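Local coordinates for LEOA (Escherichia coli, PDB 4AUR), which is a bacterial dynamin-like GTPase of enterotoxigenic strains, probably hydrolysing GTP and, as other dynamins do, perhaps remodelling membranes, at residues A[154-159]-A[207-212]; A[167-172]-A[214-219]; A[92-97]-A[132-137]; A[71-76]-A[252-257]. All coordinates share one frame; numbering follows the deposited sequence.

Contact 1 of 4, residues A[154-159]-A[207-212]; sequences SHSDIV and QRAADL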
# COMPACT_ATOMS: atom_id res chain seq x y z
N SER A 154 57.47 0.44 3.02
CA SER A 154 57.18 -0.76 3.82
C SER A 154 55.71 -0.93 4.25
O SER A 154 55.33 -1.94 4.83
CB SER A 154 58.06 -0.73 5.07
OG SER A 154 58.02 0.57 5.69
N HIS A 155 54.88 0.07 3.95
CA HIS A 155 53.55 0.15 4.53
C HIS A 155 52.45 -0.51 3.72
O HIS A 155 51.31 -0.48 4.13
CB HIS A 155 53.19 1.62 4.76
CG HIS A 155 53.85 2.22 5.95
ND1 HIS A 155 53.39 3.36 6.56
CD2 HIS A 155 54.92 1.81 6.68
CE1 HIS A 155 54.15 3.64 7.60
NE2 HIS A 155 55.09 2.72 7.69
N SER A 156 52.77 -1.10 2.58
CA SER A 156 51.72 -1.69 1.76
C SER A 156 50.69 -2.43 2.60
O SER A 156 49.50 -2.20 2.47
CB SER A 156 52.31 -2.66 0.76
OG SER A 156 52.94 -1.97 -0.28
N ASP A 157 51.14 -3.32 3.46
CA ASP A 157 50.21 -4.27 4.09
C ASP A 157 49.39 -3.64 5.24
O ASP A 157 48.34 -4.18 5.62
CB ASP A 157 50.94 -5.57 4.52
CG ASP A 157 52.07 -5.31 5.50
OD1 ASP A 157 52.38 -4.13 5.74
OD2 ASP A 157 52.66 -6.29 6.01
N ILE A 158 49.84 -2.49 5.73
CA ILE A 158 49.16 -1.73 6.75
C ILE A 158 48.01 -0.96 6.13
O ILE A 158 46.90 -0.89 6.68
CB ILE A 158 50.11 -0.71 7.37
CG1 ILE A 158 51.26 -1.42 8.08
CG2 ILE A 158 49.36 0.17 8.36
CD1 ILE A 158 52.31 -0.47 8.64
N VAL A 159 48.28 -0.34 5.00
CA VAL A 159 47.22 0.27 4.21
C VAL A 159 46.15 -0.77 3.84
O VAL A 159 44.98 -0.48 3.87
CB VAL A 159 47.80 0.88 2.93
CG1 VAL A 159 46.69 1.27 1.96
CG2 VAL A 159 48.66 2.10 3.27
N GLN A 207 45.75 2.57 -4.08
CA GLN A 207 44.91 1.69 -4.86
C GLN A 207 45.62 0.38 -5.12
O GLN A 207 44.99 -0.68 -5.17
CB GLN A 207 44.46 2.35 -6.16
CG GLN A 207 45.12 1.85 -7.43
CD GLN A 207 44.54 0.55 -7.91
OE1 GLN A 207 45.26 -0.35 -8.32
NE2 GLN A 207 43.23 0.44 -7.86
N ARG A 208 46.93 0.45 -5.24
CA ARG A 208 47.71 -0.70 -5.63
C ARG A 208 48.15 -1.51 -4.44
O ARG A 208 48.41 -2.71 -4.56
CB ARG A 208 48.92 -0.24 -6.47
CG ARG A 208 49.60 -1.30 -7.32
CD ARG A 208 48.69 -2.12 -8.24
NE ARG A 208 47.90 -1.37 -9.23
CZ ARG A 208 47.47 -1.86 -10.40
NH1 ARG A 208 47.76 -3.11 -10.76
NH2 ARG A 208 46.75 -1.11 -11.24
N ALA A 209 48.24 -0.86 -3.28
CA ALA A 209 48.62 -1.54 -2.03
C ALA A 209 47.48 -2.38 -1.47
O ALA A 209 47.74 -3.35 -0.75
CB ALA A 209 49.03 -0.53 -0.99
N ALA A 210 46.25 -2.00 -1.80
CA ALA A 210 45.07 -2.56 -1.17
C ALA A 210 44.03 -3.05 -2.15
O ALA A 210 42.89 -3.22 -1.78
CB ALA A 210 44.45 -1.52 -0.27
N ASP A 211 44.42 -3.27 -3.41
CA ASP A 211 43.52 -3.79 -4.45
C ASP A 211 42.29 -2.94 -4.67
O ASP A 211 41.26 -3.48 -4.98
CB ASP A 211 43.02 -5.22 -4.14
CG ASP A 211 44.11 -6.18 -3.65
OD1 ASP A 211 45.31 -5.81 -3.61
OD2 ASP A 211 43.75 -7.33 -3.29
N LEU A 212 42.37 -1.62 -4.51
CA LEU A 212 41.14 -0.81 -4.54
C LEU A 212 40.54 -0.77 -5.92
O LEU A 212 41.26 -0.80 -6.91
CB LEU A 212 41.38 0.62 -4.09
CG LEU A 212 41.95 0.93 -2.72
CD1 LEU A 212 41.99 2.44 -2.54
CD2 LEU A 212 41.17 0.29 -1.59
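His155 O accepts two backbone N-H groups, from Ile158 N at 3.0 Å and from Val159 N at 3.2 Å, two bonds that close the first turn of helix 156-165, from which Ser156 and Val159 meet Ala209 and Ala210. No hydrogen bond joins the two segments; they are held by packing of small groups. The Ala209 methyl lies against the backbone of Ser156, with CB 3.9 Å from Ser156 O. Because that methyl is so small, the chains approach closely, Ser156 CA standing 4.9 Å from Ala209 CA. One turn on, Val159 supplies the apolar half. Its CG1 lies opposite its own backbone N (chi1 169°) and meets two methyls at once, Ala209 CB at 4.2 Å and Ala210 CB, also at 4.2 Å. Helix 188-209 ends here: Ala210 has left helical geometry, and Leu212 N closes back on Gln207 O at 2.9 Å. The valine end is buried, whereas Ser156 is exposed to solvent. Helix 156-165 leads from strand 140-146 to strand 172-177 and helix 188-209 from there toward strand 221-224, so the start of one crossover helix meets the end of the next. Asp157 makes a salt bridge to Arg123, Val159 also packs on Leu151, and helix 214-219 follows beside Gln207 and Leu212.

Contact 2 of 4, residues A[167-172]-A[214-219]; sequences NKLSST and AQECEQ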
# COMPACT_ATOMS: atom_id res chain seq x y z
N ASN A 167 38.32 -2.47 6.65
CA ASN A 167 37.21 -1.94 5.89
C ASN A 167 36.84 -0.52 6.32
O ASN A 167 35.68 -0.15 6.28
CB ASN A 167 36.02 -2.92 6.04
CG ASN A 167 34.85 -2.60 5.13
OD1 ASN A 167 33.69 -2.73 5.54
ND2 ASN A 167 35.14 -2.14 3.91
N LYS A 168 37.84 0.28 6.70
CA LYS A 168 37.60 1.61 7.28
C LYS A 168 38.00 2.74 6.35
O LYS A 168 38.44 3.80 6.81
CB LYS A 168 38.38 1.76 8.57
CG LYS A 168 38.07 0.71 9.61
CD LYS A 168 36.75 0.99 10.30
CE LYS A 168 36.93 2.14 11.27
NZ LYS A 168 35.63 2.66 11.75
N LEU A 169 37.83 2.54 5.06
CA LEU A 169 38.16 3.57 4.09
C LEU A 169 37.22 4.78 4.25
O LEU A 169 37.68 5.92 4.22
CB LEU A 169 38.09 2.97 2.68
CG LEU A 169 38.34 3.78 1.40
CD1 LEU A 169 38.48 2.83 0.23
CD2 LEU A 169 37.21 4.73 1.10
N SER A 170 35.93 4.55 4.45
CA SER A 170 34.98 5.67 4.60
C SER A 170 35.32 6.55 5.79
O SER A 170 34.84 7.67 5.85
CB SER A 170 33.52 5.18 4.73
OG SER A 170 33.20 4.76 6.05
N SER A 171 36.12 6.05 6.74
CA SER A 171 36.44 6.78 7.96
C SER A 171 37.92 7.10 8.15
O SER A 171 38.35 7.47 9.24
CB SER A 171 35.87 6.04 9.18
OG SER A 171 36.53 4.85 9.49
N THR A 172 38.70 6.97 7.08
CA THR A 172 40.13 7.26 7.11
C THR A 172 40.49 8.46 6.25
O THR A 172 40.13 8.51 5.07
CB THR A 172 40.89 6.07 6.58
OG1 THR A 172 40.72 4.99 7.47
CG2 THR A 172 42.36 6.39 6.45
N ALA A 214 38.08 1.24 -8.81
CA ALA A 214 38.05 2.63 -9.26
C ALA A 214 37.10 3.42 -8.40
O ALA A 214 37.38 4.58 -8.10
CB ALA A 214 37.66 2.72 -10.73
N GLN A 215 36.00 2.80 -7.98
CA GLN A 215 35.00 3.49 -7.17
C GLN A 215 35.48 3.76 -5.76
O GLN A 215 35.19 4.81 -5.19
CB GLN A 215 33.68 2.72 -7.13
CG GLN A 215 32.74 3.09 -8.26
CD GLN A 215 31.79 1.97 -8.64
OE1 GLN A 215 30.84 1.65 -7.91
NE2 GLN A 215 32.04 1.35 -9.80
N GLU A 216 36.21 2.82 -5.19
CA GLU A 216 36.81 3.00 -3.88
C GLU A 216 37.83 4.11 -3.93
O GLU A 216 37.88 4.95 -3.04
CB GLU A 216 37.44 1.71 -3.39
CG GLU A 216 36.43 0.64 -3.05
CD GLU A 216 37.07 -0.69 -2.71
OE1 GLU A 216 37.79 -1.25 -3.56
OE2 GLU A 216 36.85 -1.17 -1.59
N CYS A 217 38.62 4.15 -4.99
CA CYS A 217 39.58 5.25 -5.19
C CYS A 217 38.95 6.65 -5.08
O CYS A 217 39.52 7.53 -4.44
CB CYS A 217 40.33 5.10 -6.50
SG CYS A 217 41.57 3.80 -6.37
N GLU A 218 37.79 6.84 -5.68
CA GLU A 218 37.08 8.10 -5.58
C GLU A 218 36.61 8.38 -4.14
O GLU A 218 36.53 9.54 -3.72
CB GLU A 218 35.87 8.08 -6.52
CG GLU A 218 36.20 7.91 -8.00
CD GLU A 218 34.95 7.78 -8.88
OE1 GLU A 218 34.32 8.83 -9.15
OE2 GLU A 218 34.61 6.64 -9.30
N GLN A 219 36.31 7.33 -3.39
CA GLN A 219 35.90 7.47 -1.99
C GLN A 219 37.04 7.88 -1.07
O GLN A 219 36.79 8.30 0.06
CB GLN A 219 35.27 6.17 -1.47
CG GLN A 219 33.79 6.03 -1.83
CD GLN A 219 33.25 4.63 -1.57
OE1 GLN A 219 33.73 3.91 -0.67
NE2 GLN A 219 32.25 4.22 -2.36
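Leu169 carries the apolar contact, its two methyl branches reaching residues one turn apart on helix 214-219. CD1 touches Glu216 CB at 3.9 Å, while CD2 meets Gln219 CB at 3.5 Å, the leucine and glutamine side chains running at about a right angle. CG of Leu169 stands opposite its backbone N (chi1 178°), which carries the fork out to the helix. Both partners offer the aliphatic start of a polar side chain; Gln219 OE1 stays near the leucine, 4.0 Å from Leu169 CD2. Polar bonds serve each segment separately. Lys168 O takes Thr172 OG1 at 2.7 Å, from above the carbonyl plane and 39° out of it, and Ser171 N at 3.2 Å from the opposite face, a double grip that shapes the turn leading into strand 172-177. Lys168 NZ reaches the backbone oxygens of Ser136 and Ala138. The Glu216 carboxylate is likewise engaged elsewhere, OE2 in a salt bridge with Arg164 and OE1 with Thr213 N. With no hydrogen bond between the segments, their direct attachment rests on van der Waals packing of a buried leucine, and charge ties the short helix to helix 156-165 instead, through Arg164.

Contact 3 of 4, residues A[92-97]-A[132-137]; sequences LSIYKP and RRYISE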
# COMPACT_ATOMS: atom_id res chain seq x y z
N LEU A 92 49.28 -2.29 21.38
CA LEU A 92 48.41 -1.17 21.20
C LEU A 92 48.57 -0.17 22.33
O LEU A 92 48.98 -0.51 23.45
CB LEU A 92 46.98 -1.68 21.21
CG LEU A 92 45.81 -0.71 21.15
CD1 LEU A 92 45.61 -0.25 19.73
CD2 LEU A 92 44.56 -1.41 21.67
N SER A 93 48.22 1.08 22.06
CA SER A 93 48.29 2.07 23.09
C SER A 93 47.24 3.15 22.93
O SER A 93 46.79 3.47 21.82
CB SER A 93 49.71 2.66 23.19
OG SER A 93 50.28 2.86 21.90
N ILE A 94 46.86 3.72 24.08
CA ILE A 94 45.76 4.64 24.19
C ILE A 94 46.17 5.84 25.00
O ILE A 94 46.70 5.68 26.09
CB ILE A 94 44.58 3.97 24.91
CG1 ILE A 94 44.27 2.64 24.24
CG2 ILE A 94 43.37 4.90 24.90
CD1 ILE A 94 42.81 2.25 24.23
N TYR A 95 45.89 7.03 24.48
CA TYR A 95 46.19 8.27 25.18
C TYR A 95 44.89 9.03 25.35
O TYR A 95 44.11 9.12 24.42
CB TYR A 95 47.22 9.07 24.40
CG TYR A 95 48.41 8.24 24.00
CD1 TYR A 95 49.51 8.07 24.83
CD2 TYR A 95 48.41 7.56 22.79
CE1 TYR A 95 50.59 7.27 24.45
CE2 TYR A 95 49.47 6.76 22.40
CZ TYR A 95 50.57 6.61 23.22
OH TYR A 95 51.62 5.82 22.78
N LYS A 96 44.66 9.53 26.56
CA LYS A 96 43.42 10.18 26.97
C LYS A 96 43.74 11.60 27.45
O LYS A 96 43.79 11.87 28.65
CB LYS A 96 42.76 9.36 28.09
CG LYS A 96 42.02 8.11 27.63
CD LYS A 96 41.79 7.14 28.78
CE LYS A 96 40.69 6.13 28.49
NZ LYS A 96 39.34 6.76 28.33
N PRO A 97 43.99 12.51 26.50
CA PRO A 97 44.43 13.84 26.82
C PRO A 97 43.49 14.59 27.74
O PRO A 97 42.29 14.30 27.77
CB PRO A 97 44.49 14.51 25.45
CG PRO A 97 43.50 13.77 24.63
CD PRO A 97 43.76 12.37 25.05
N ARG A 132 42.71 -4.80 16.56
CA ARG A 132 41.74 -4.75 15.48
C ARG A 132 40.39 -4.16 15.94
O ARG A 132 39.80 -3.29 15.28
CB ARG A 132 41.55 -6.15 14.90
CG ARG A 132 42.78 -6.73 14.17
CD ARG A 132 42.60 -8.22 13.92
NE ARG A 132 41.50 -8.45 12.99
CZ ARG A 132 41.63 -8.59 11.67
NH1 ARG A 132 42.82 -8.57 11.10
NH2 ARG A 132 40.55 -8.74 10.92
N ARG A 133 39.89 -4.62 17.09
CA ARG A 133 38.65 -4.06 17.65
C ARG A 133 38.78 -2.56 17.98
O ARG A 133 37.87 -1.79 17.73
CB ARG A 133 38.24 -4.84 18.87
CG ARG A 133 36.83 -4.59 19.41
CD ARG A 133 36.57 -5.36 20.69
NE ARG A 133 37.41 -6.57 20.73
CZ ARG A 133 38.03 -7.04 21.81
NH1 ARG A 133 37.89 -6.47 23.00
NH2 ARG A 133 38.79 -8.12 21.69
N TYR A 134 39.90 -2.13 18.52
CA TYR A 134 40.01 -0.75 18.94
C TYR A 134 40.07 0.17 17.75
O TYR A 134 39.51 1.25 17.77
CB TYR A 134 41.21 -0.53 19.89
CG TYR A 134 40.82 -0.53 21.35
CD1 TYR A 134 40.61 -1.72 22.03
CD2 TYR A 134 40.65 0.66 22.05
CE1 TYR A 134 40.24 -1.71 23.36
CE2 TYR A 134 40.28 0.67 23.38
CZ TYR A 134 40.08 -0.52 24.03
OH TYR A 134 39.72 -0.50 25.35
N ILE A 135 40.73 -0.26 16.68
CA ILE A 135 40.77 0.55 15.47
C ILE A 135 39.49 0.44 14.63
O ILE A 135 39.04 1.44 14.07
CB ILE A 135 42.04 0.29 14.67
CG1 ILE A 135 43.21 0.91 15.44
CG2 ILE A 135 41.98 0.97 13.32
CD1 ILE A 135 44.56 0.33 15.09
N SER A 136 38.90 -0.74 14.55
CA SER A 136 37.58 -0.84 13.94
C SER A 136 36.64 0.18 14.58
O SER A 136 36.03 0.99 13.88
CB SER A 136 36.99 -2.23 14.10
OG SER A 136 37.47 -3.09 13.09
N GLU A 137 36.55 0.13 15.91
CA GLU A 137 35.59 0.96 16.69
C GLU A 137 36.09 2.39 16.97
O GLU A 137 35.73 2.98 17.96
CB GLU A 137 35.20 0.25 18.03
CG GLU A 137 34.24 -0.93 17.83
CD GLU A 137 34.14 -1.90 19.03
OE1 GLU A 137 34.59 -1.53 20.14
OE2 GLU A 137 33.60 -3.03 18.84
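One aromatic side chain, Tyr134, is met by two aliphatic residues, Leu92 just before strand 93-95 and Ile94 within it: Leu92 lies at the root of the ring and Ile94 farther out along it. Leu92 uses its CD2 branch, 3.9 Å from Tyr134 CG and about as far from Tyr134 CB, so the methyl sits where the ring joins the main chain. CG of Leu92 points opposite its backbone N (chi1 175°), extending the side chain across the gap between the strand and the helix. Ile94 sends CD1 toward the CD2 and CE2 side of the phenol, but the modelled separation there is too short to be taken literally. Both aliphatic chains run at about a right angle to the tyrosine. Strand 93-95 lies antiparallel to strand 104-108 at the margin of the mixed sheet of the GTPase domain, in an order consistent with the hairpin of Ras-like G domains. Helix 129-136, which follows the unmodelled residues 114-120, probably occupies the place of their switch II helix. Val107 of the neighbouring strand touches both Ile94 and Tyr134, extending the apolar patch inward. On the helix itself, Ser136 N bonds to Arg132 O at 2.8 Å, and Ser136 OG adds a weak bond to the same oxygen. The Arg132 guanidinium makes a salt bridge with Asp165 at the end of helix 156-165.

Contact 4 of 4, residues A[71-76]-A[252-257]; sequences AAWLGK and DLKNAA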
# COMPACT_ATOMS: atom_id res chain seq x y z
N ALA A 71 48.06 17.18 17.59
CA ALA A 71 48.09 18.38 18.42
C ALA A 71 47.52 19.57 17.65
O ALA A 71 46.68 20.31 18.16
CB ALA A 71 49.50 18.69 18.86
N ALA A 72 47.98 19.76 16.43
CA ALA A 72 47.50 20.86 15.61
C ALA A 72 46.00 20.87 15.53
O ALA A 72 45.39 21.92 15.65
CB ALA A 72 48.05 20.75 14.19
N TRP A 73 45.42 19.69 15.32
CA TRP A 73 44.01 19.54 15.02
C TRP A 73 43.17 19.75 16.24
O TRP A 73 42.15 20.44 16.18
CB TRP A 73 43.78 18.14 14.47
CG TRP A 73 42.35 17.75 14.34
CD1 TRP A 73 41.44 18.25 13.45
CD2 TRP A 73 41.68 16.75 15.06
NE1 TRP A 73 40.24 17.62 13.60
CE2 TRP A 73 40.36 16.69 14.58
CE3 TRP A 73 42.07 15.88 16.07
CZ2 TRP A 73 39.42 15.81 15.10
CZ3 TRP A 73 41.13 15.00 16.59
CH2 TRP A 73 39.83 14.98 16.11
N LEU A 74 43.59 19.14 17.34
CA LEU A 74 42.95 19.32 18.64
C LEU A 74 42.90 20.78 19.07
O LEU A 74 41.89 21.26 19.61
CB LEU A 74 43.71 18.54 19.70
CG LEU A 74 43.59 17.04 19.51
CD1 LEU A 74 44.69 16.33 20.26
CD2 LEU A 74 42.24 16.52 19.97
N GLY A 75 44.02 21.45 18.84
CA GLY A 75 44.20 22.85 19.18
C GLY A 75 45.33 23.13 20.16
O GLY A 75 45.81 24.25 20.22
N LYS A 76 45.76 22.12 20.93
CA LYS A 76 46.71 22.34 22.00
C LYS A 76 47.99 21.54 21.82
O LYS A 76 47.96 20.39 21.40
CB LYS A 76 46.08 21.98 23.35
CG LYS A 76 45.03 22.98 23.83
CD LYS A 76 45.29 23.42 25.27
CE LYS A 76 44.94 22.35 26.28
NZ LYS A 76 43.46 22.21 26.45
N ASP A 252 41.31 22.52 6.16
CA ASP A 252 40.95 21.46 5.23
C ASP A 252 40.84 20.10 5.96
O ASP A 252 39.96 19.30 5.64
CB ASP A 252 41.95 21.38 4.06
CG ASP A 252 41.98 22.66 3.20
OD1 ASP A 252 40.95 23.33 3.07
OD2 ASP A 252 43.05 22.99 2.64
N LEU A 253 41.69 19.87 6.95
CA LEU A 253 41.66 18.64 7.73
C LEU A 253 40.56 18.59 8.78
O LEU A 253 39.92 17.56 8.96
CB LEU A 253 42.96 18.44 8.45
CG LEU A 253 43.10 17.20 9.32
CD1 LEU A 253 43.00 15.96 8.45
CD2 LEU A 253 44.42 17.26 10.09
N LYS A 254 40.37 19.68 9.52
CA LYS A 254 39.27 19.73 10.49
C LYS A 254 37.95 19.51 9.77
O LYS A 254 37.09 18.81 10.28
CB LYS A 254 39.24 21.06 11.23
CG LYS A 254 40.36 21.24 12.25
CD LYS A 254 40.52 22.70 12.64
CE LYS A 254 41.33 22.88 13.92
NZ LYS A 254 41.61 24.33 14.18
N ASN A 255 37.80 20.11 8.58
CA ASN A 255 36.53 20.04 7.83
C ASN A 255 36.22 18.64 7.31
O ASN A 255 35.07 18.15 7.39
CB ASN A 255 36.53 21.05 6.67
CG ASN A 255 36.42 22.50 7.13
OD1 ASN A 255 36.79 23.42 6.41
ND2 ASN A 255 35.89 22.71 8.34
N ALA A 256 37.24 17.99 6.77
CA ALA A 256 37.11 16.62 6.29
C ALA A 256 36.74 15.72 7.44
O ALA A 256 35.91 14.83 7.31
CB ALA A 256 38.41 16.14 5.66
N ALA A 257 37.39 15.95 8.57
CA ALA A 257 37.19 15.13 9.74
C ALA A 257 35.77 15.34 10.23
O ALA A 257 35.12 14.43 10.67
CB ALA A 257 38.21 15.49 10.81
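Trp73, the larger of the buried partners, brings the pyrrole end of its indole against helix 250-273. CG stands opposite the backbone N of Trp73 (chi1 170°), and the ring thereby reaches Lys254, whose CA lies in the indole plane at its edge, 3.9 Å from NE1. Lys254 CG comes obliquely to the same end, 3.4 Å from Trp73 CD1. A turn later, Ala257 offers just a methyl, with CB 4.1 Å from Trp73 NE1, so the ring can lie close to the helix. The more solvent-facing part is the lysine chain: Trp73 and Ala257 are buried, but Lys254, partly exposed, stretches its extended methylenes past the tryptophan backbone, CE lying 3.4 Å from Trp73 O, an oxygen whose hydrogen bond comes from Gln3 NE2. Helix 66-74, which follows the probable P-loop, ends at Gly75, where a positive phi of 120° turns the chain away. The indole meets Phe142 edge-to-face and packs on Leu140 of strand 140-146, while Leu253 and Ala257 rest on Ile173 of strand 172-177, setting both helices against the central sheet.

From the N terminus, contact 4 opens first, at 71-76 after the probable P-loop, and closes last, at 252-257, enclosing the other three. Within its loop, contact 3 joins 92-97 to 132-137 and is complete before contact 1 starts. Contacts 1 and 2 then cross: 154-159 and 167-172 come in turn, followed by their partners 207-212 and 214-219. These two touch, Leu212 CD2 packing on Leu169 CD1 at 4.1 Å. Contact 2 also abuts contact 3, beside the end of helix 129-136. Contact 3 ties the sheet's edge strand to a helix, contacts 1 and 2 link successive crossover connections, and contact 4 brings helix 250-273 back beside helix 66-74.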